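Molybdopterin molybdotransferase (Pyrococcus horikoshii, PDB 1UZ5) probably catalyses the insertion of molybdate into adenylyl-molybdopterin, a magnesium-dependent step of molybdenum cofactor biosynthesis that yields Mo-molybdopterin and releases AMP. Local coordinates at residues P45-P50 / M140-D145; E26-E31 / V175-K180. All blocks are in the same frame, centred on the assembly; numbering follows the deposited sequence.

Interaction 1 (P45-P50 / M140-D145); sequences PIDVPP and MKKGID
D47 and K142 meet with their side chains crossing at about a right angle. With K142 CG anti to the backbone N (chi1 177°) and the rest of the chain extended, the lysine reaches past the aspartate, and K142 CE comes to 3.3 Å from D47 OD2. The charged ends stay further apart, K142 NZ lying 4.2 Å from D47 OD2, so opposite charges are near each other without pairing directly. The other carboxylate oxygen, OD1, accepts a hydrogen bond from the backbone N of K148, while D47 CB packs 3.7 Å from G143 CA. An alanine in place of D47 would probably leave K148 N without its acceptor and K142 without its nearby negative charge. On its other flank K142 runs beside P50, K142 CE 3.5 Å from P50 O. The ring of P49, which follows a cis peptide bond, crosses the M140 side chain at a slant, P49 CG to M140 CG 3.6 Å. P49 CD also sits 3.5 Å from K141 O. Between the backbones, G143 N donates to P49 O (2.9 Å); a bond from D145 N to V48 O is doubtful, because V48 O is placed too close to its neighbour. G143 occupies a left-handed conformation (phi 82°), as expected at the third position of the type II beta turn K141-I144. The arrangement is thus a type II turn docked on a cis-proline loop, where two chain passes run together within the MoeA N-terminal region.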
loop_
_atom_site.group_PDB
_atom_site.type_symbol
_atom_site.label_atom_id
_atom_site.label_comp_id
_atom_site.label_asym_id
_atom_site.label_seq_id
_atom_site.Cartn_x
_atom_site.Cartn_y
_atom_site.Cartn_z
ATOM N N PRO A 45 2.694 -20.367 -6.911
ATOM C CA PRO A 45 2.220 -21.442 -7.781
ATOM C C PRO A 45 3.303 -22.499 -8.020
ATOM O O PRO A 45 3.040 -23.530 -8.629
ATOM C CB PRO A 45 1.861 -20.701 -9.062
ATOM C CG PRO A 45 2.942 -19.671 -9.126
ATOM C CD PRO A 45 3.017 -19.165 -7.703
ATOM N N ILE A 46 4.518 -22.238 -7.554
ATOM C CA ILE A 46 5.611 -23.192 -7.745
ATOM C C ILE A 46 6.543 -23.234 -6.548
ATOM O O ILE A 46 6.513 -22.346 -5.688
ATOM C CB ILE A 46 6.499 -22.825 -8.957
ATOM C CG1 ILE A 46 7.137 -21.453 -8.719
ATOM C CG2 ILE A 46 5.687 -22.838 -10.241
ATOM C CD1 ILE A 46 8.281 -21.130 -9.657
ATOM N N ASP A 47 7.364 -24.281 -6.503
ATOM C CA ASP A 47 8.368 -24.437 -5.463
ATOM C C ASP A 47 9.574 -23.627 -5.932
ATOM O O ASP A 47 9.855 -23.569 -7.128
ATOM C CB ASP A 47 8.821 -25.898 -5.332
ATOM C CG ASP A 47 7.858 -26.752 -4.533
ATOM O OD1 ASP A 47 7.578 -26.411 -3.359
ATOM O OD2 ASP A 47 7.396 -27.779 -5.079
ATOM N N VAL A 48 10.287 -23.029 -4.985
ATOM C CA VAL A 48 11.479 -22.259 -5.282
ATOM C C VAL A 48 12.598 -22.735 -4.363
ATOM O O VAL A 48 12.466 -22.667 -3.145
ATOM C CB VAL A 48 11.268 -20.752 -5.015
ATOM C CG1 VAL A 48 12.526 -19.994 -5.397
ATOM C CG2 VAL A 48 10.052 -20.238 -5.783
ATOM N N PRO A 49 13.701 -23.260 -4.933
ATOM C CA PRO A 49 13.914 -23.438 -6.374
ATOM C C PRO A 49 12.955 -24.508 -6.889
ATOM O O PRO A 49 12.444 -25.310 -6.112
ATOM C CB PRO A 49 15.385 -23.860 -6.457
ATOM C CG PRO A 49 15.585 -24.618 -5.170
ATOM C CD PRO A 49 14.863 -23.748 -4.162
ATOM N N PRO A 50 12.683 -24.521 -8.202
ATOM C CA PRO A 50 11.766 -25.514 -8.768
ATOM C C PRO A 50 12.374 -26.905 -8.986
ATOM O O PRO A 50 11.716 -27.796 -9.516
ATOM C CB PRO A 50 11.307 -24.854 -10.067
ATOM C CG PRO A 50 12.538 -24.110 -10.505
ATOM C CD PRO A 50 13.108 -23.538 -9.220
ATOM N N MET A 140 20.571 -27.210 -2.643
ATOM C CA MET A 140 19.460 -26.364 -2.220
ATOM C C MET A 140 18.288 -27.162 -2.765
ATOM O O MET A 140 18.036 -27.156 -3.970
ATOM C CB MET A 140 19.540 -24.997 -2.901
ATOM C CG MET A 140 18.269 -24.161 -2.830
ATOM S SD MET A 140 17.880 -23.551 -1.184
ATOM C CE MET A 140 19.127 -22.278 -0.990
ATOM N N LYS A 141 17.588 -27.873 -1.888
ATOM C CA LYS A 141 16.482 -28.706 -2.325
ATOM C C LYS A 141 15.280 -27.920 -2.824
ATOM O O LYS A 141 15.039 -26.789 -2.405
ATOM C CB LYS A 141 16.074 -29.656 -1.196
ATOM C CG LYS A 141 17.250 -30.492 -0.683
ATOM C CD LYS A 141 16.820 -31.540 0.328
ATOM C CE LYS A 141 15.989 -32.636 -0.320
ATOM N NZ LYS A 141 15.528 -33.638 0.685
ATOM N N LYS A 142 14.543 -28.542 -3.738
ATOM C CA LYS A 142 13.353 -27.959 -4.339
ATOM C C LYS A 142 12.381 -27.427 -3.283
ATOM O O LYS A 142 11.985 -28.158 -2.375
ATOM C CB LYS A 142 12.655 -29.021 -5.189
ATOM C CG LYS A 142 11.343 -28.584 -5.820
ATOM C CD LYS A 142 10.714 -29.729 -6.601
ATOM C CE LYS A 142 9.420 -29.298 -7.269
ATOM N NZ LYS A 142 8.752 -30.423 -7.980
ATOM N N GLY A 143 12.013 -26.154 -3.395
ATOM C CA GLY A 143 11.067 -25.574 -2.456
ATOM C C GLY A 143 11.582 -25.090 -1.113
ATOM O O GLY A 143 10.797 -24.622 -0.289
ATOM N N ILE A 144 12.886 -25.186 -0.883
ATOM C CA ILE A 144 13.467 -24.741 0.385
ATOM C C ILE A 144 13.536 -23.214 0.519
ATOM O O ILE A 144 13.591 -22.681 1.630
ATOM C CB ILE A 144 14.877 -25.354 0.581
ATOM C CG1 ILE A 144 14.743 -26.775 1.132
ATOM C CG2 ILE A 144 15.697 -24.522 1.555
ATOM C CD1 ILE A 144 13.809 -27.669 0.342
ATOM N N ASP A 145 13.534 -22.514 -0.612
ATOM C CA ASP A 145 13.567 -21.053 -0.612
ATOM C C ASP A 145 12.116 -20.640 -0.342
ATOM O O ASP A 145 11.809 -20.009 0.671
ATOM C CB ASP A 145 14.021 -20.540 -1.986
ATOM C CG ASP A 145 14.354 -19.050 -1.992
ATOM O OD1 ASP A 145 13.872 -18.310 -1.112
ATOM O OD2 ASP A 145 15.091 -18.617 -2.903
#

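Interaction 2 (E26-E31 / V175-K180); sequences EEVPIE and VKVFRK
Backbone groups of E26 and V177 satisfy each other twice: E26 N donates to V177 O at 2.9 Å, and V177 N returns a bond to E26 O at 2.8 Å. V28 and V175 repeat this two-bond exchange, with V175 N to V28 O at 3.0 Å and V28 N to V175 O at 3.1 Å. Between these two hydrogen-bonded pairs lies the non-hydrogen-bonded pair E27 and K176. CA-H...O contacts from K176 CA to E26 O and from E27 CA to V175 O give two of the carbonyl oxygens a further, weaker partner. The E27 and K176 side chains lie side by side and point the same way, E27 OE2 resting against the lysine methylenes CG and CE.

E26 CB sits 3.4 Å above the R179 guanidinium plane, over its centre. E26 OE1 makes only a long salt bridge with R179 NH1, 3.8 Å, with no N-H aimed at the oxygen; the stronger partner of the carboxylate is R36, at OE2. A water accepts from K180 N and donates weakly to E26 OE2. V28 CG2 packs against V175 CG1 (3.7 Å) and V177 CG2 on the face that carries these three buried valines, with E26 at its end. Strands 25-29 and 174-178 form a two-stranded antiparallel sheet; the second strand also makes backbone hydrogen bonds from K176 to A39 and from F178 to I37, and F178 packs on I37, K155 and L323.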
loop_
_atom_site.group_PDB
_atom_site.type_symbol
_atom_site.label_atom_id
_atom_site.label_comp_id
_atom_site.label_asym_id
_atom_site.label_seq_id
_atom_site.Cartn_x
_atom_site.Cartn_y
_atom_site.Cartn_z
ATOM N N GLU A 26 -9.657 -6.027 -11.739
ATOM C CA GLU A 26 -9.166 -6.131 -13.105
ATOM C C GLU A 26 -7.794 -6.795 -13.098
ATOM O O GLU A 26 -7.082 -6.773 -12.089
ATOM C CB GLU A 26 -9.056 -4.749 -13.760
ATOM C CG GLU A 26 -7.890 -3.915 -13.263
ATOM C CD GLU A 26 -7.680 -2.649 -14.078
ATOM O OE1 GLU A 26 -7.501 -2.750 -15.310
ATOM O OE2 GLU A 26 -7.686 -1.551 -13.486
ATOM N N GLU A 27 -7.420 -7.386 -14.222
ATOM C CA GLU A 27 -6.121 -8.028 -14.310
ATOM C C GLU A 27 -5.208 -7.175 -15.159
ATOM O O GLU A 27 -5.585 -6.721 -16.234
ATOM C CB GLU A 27 -6.229 -9.427 -14.921
ATOM C CG GLU A 27 -6.971 -10.429 -14.056
ATOM C CD GLU A 27 -6.685 -11.861 -14.458
ATOM O OE1 GLU A 27 -6.850 -12.191 -15.653
ATOM O OE2 GLU A 27 -6.294 -12.657 -13.580
ATOM N N VAL A 28 -4.003 -6.949 -14.662
ATOM C CA VAL A 28 -3.029 -6.156 -15.395
ATOM C C VAL A 28 -1.758 -6.982 -15.521
ATOM O O VAL A 28 -1.484 -7.825 -14.669
ATOM C CB VAL A 28 -2.689 -4.861 -14.639
ATOM C CG1 VAL A 28 -3.933 -3.976 -14.524
ATOM C CG2 VAL A 28 -2.146 -5.206 -13.257
ATOM N N PRO A 29 -0.978 -6.760 -16.589
ATOM C CA PRO A 29 0.270 -7.505 -16.780
ATOM C C PRO A 29 1.146 -7.193 -15.572
ATOM O O PRO A 29 0.960 -6.160 -14.927
ATOM C CB PRO A 29 0.843 -6.907 -18.061
ATOM C CG PRO A 29 -0.375 -6.415 -18.791
ATOM C CD PRO A 29 -1.201 -5.811 -17.693
ATOM N N ILE A 30 2.099 -8.065 -15.264
ATOM C CA ILE A 30 2.961 -7.839 -14.112
ATOM C C ILE A 30 3.782 -6.553 -14.230
ATOM O O ILE A 30 4.088 -5.917 -13.224
ATOM C CB ILE A 30 3.911 -9.049 -13.877
ATOM C CG1 ILE A 30 4.694 -8.850 -12.581
ATOM C CG2 ILE A 30 4.865 -9.212 -15.049
ATOM C CD1 ILE A 30 3.809 -8.656 -11.354
ATOM N N GLU A 31 4.136 -6.170 -15.455
ATOM C CA GLU A 31 4.916 -4.950 -15.666
ATOM C C GLU A 31 4.083 -3.671 -15.481
ATOM O O GLU A 31 4.605 -2.563 -15.601
ATOM C CB GLU A 31 5.552 -4.944 -17.063
ATOM C CG GLU A 31 4.561 -5.000 -18.207
ATOM C CD GLU A 31 4.174 -6.420 -18.582
ATOM O OE1 GLU A 31 4.040 -7.276 -17.677
ATOM O OE2 GLU A 31 3.992 -6.673 -19.790
ATOM N N VAL A 175 -1.716 -10.086 -12.734
ATOM C CA VAL A 175 -2.150 -9.968 -11.351
ATOM C C VAL A 175 -3.496 -9.249 -11.209
ATOM O O VAL A 175 -3.782 -8.283 -11.917
ATOM C CB VAL A 175 -1.062 -9.250 -10.514
ATOM C CG1 VAL A 175 -0.772 -7.877 -11.095
ATOM C CG2 VAL A 175 -1.500 -9.149 -9.060
ATOM N N LYS A 176 -4.325 -9.746 -10.298
ATOM C CA LYS A 176 -5.638 -9.168 -10.048
ATOM C C LYS A 176 -5.536 -8.022 -9.059
ATOM O O LYS A 176 -5.157 -8.211 -7.905
ATOM C CB LYS A 176 -6.591 -10.229 -9.499
ATOM C CG LYS A 176 -7.021 -11.259 -10.540
ATOM C CD LYS A 176 -8.019 -12.244 -9.956
ATOM C CE LYS A 176 -8.522 -13.204 -11.021
ATOM N NZ LYS A 176 -9.533 -14.147 -10.479
ATOM N N VAL A 177 -5.874 -6.827 -9.518
ATOM C CA VAL A 177 -5.805 -5.662 -8.652
ATOM C C VAL A 177 -7.146 -4.937 -8.622
ATOM O O VAL A 177 -7.980 -5.106 -9.515
ATOM C CB VAL A 177 -4.703 -4.691 -9.127
ATOM C CG1 VAL A 177 -3.340 -5.374 -9.056
ATOM C CG2 VAL A 177 -4.989 -4.235 -10.546
ATOM N N PHE A 178 -7.359 -4.149 -7.577
ATOM C CA PHE A 178 -8.599 -3.394 -7.457
ATOM C C PHE A 178 -8.592 -2.279 -8.486
ATOM O O PHE A 178 -7.549 -1.664 -8.736
ATOM C CB PHE A 178 -8.720 -2.760 -6.070
ATOM C CG PHE A 178 -9.111 -3.715 -4.986
ATOM C CD1 PHE A 178 -10.355 -4.335 -5.003
ATOM C CD2 PHE A 178 -8.257 -3.952 -3.912
ATOM C CE1 PHE A 178 -10.744 -5.173 -3.966
ATOM C CE2 PHE A 178 -8.637 -4.790 -2.868
ATOM C CZ PHE A 178 -9.885 -5.400 -2.896
ATOM N N ARG A 179 -9.738 -2.034 -9.107
ATOM C CA ARG A 179 -9.834 -0.926 -10.046
ATOM C C ARG A 179 -9.779 0.282 -9.115
ATOM O O ARG A 179 -10.100 0.168 -7.933
ATOM C CB ARG A 179 -11.163 -0.961 -10.803
ATOM C CG ARG A 179 -11.241 -2.060 -11.848
ATOM C CD ARG A 179 -12.600 -2.081 -12.528
ATOM N NE ARG A 179 -12.698 -3.163 -13.501
ATOM C CZ ARG A 179 -12.058 -3.180 -14.666
ATOM N NH1 ARG A 179 -11.270 -2.168 -15.010
ATOM N NH2 ARG A 179 -12.204 -4.210 -15.489
ATOM N N LYS A 180 -9.355 1.428 -9.623
ATOM C CA LYS A 180 -9.252 2.600 -8.763
ATOM C C LYS A 180 -10.607 3.243 -8.503
ATOM O O LYS A 180 -11.325 3.591 -9.435
ATOM C CB LYS A 180 -8.295 3.622 -9.384
ATOM C CG LYS A 180 -6.866 3.112 -9.507
ATOM C CD LYS A 180 -5.965 4.120 -10.189
ATOM C CE LYS A 180 -4.529 3.621 -10.242
ATOM N NZ LYS A 180 -3.638 4.597 -10.924
HETATM O O HOH W 1 -8.823 1.455 -12.218
#

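How the interactions relate
Interaction 1 is a surface contact between two loops, its centre about 28 Å from the centre of the chain, whereas interaction 2 is partly buried, its centre about 14 Å from that point. They share no element: loops join in the first, strands in the second. In sequence both segments of interaction 1 fall between those of interaction 2, so the strand pair brackets the excursion on which the loops meet. In space their centres are 26 Å apart and the nearest atoms about 11 Å apart. The chemistry follows the setting. A turn, proline rings and one sure backbone bond, with a second less certain, serve the loops; four regular sheet bonds and a valine-lined face serve the strands, whose other face carries exposed E27 and K176. Both contacts bring opposite charges near each other.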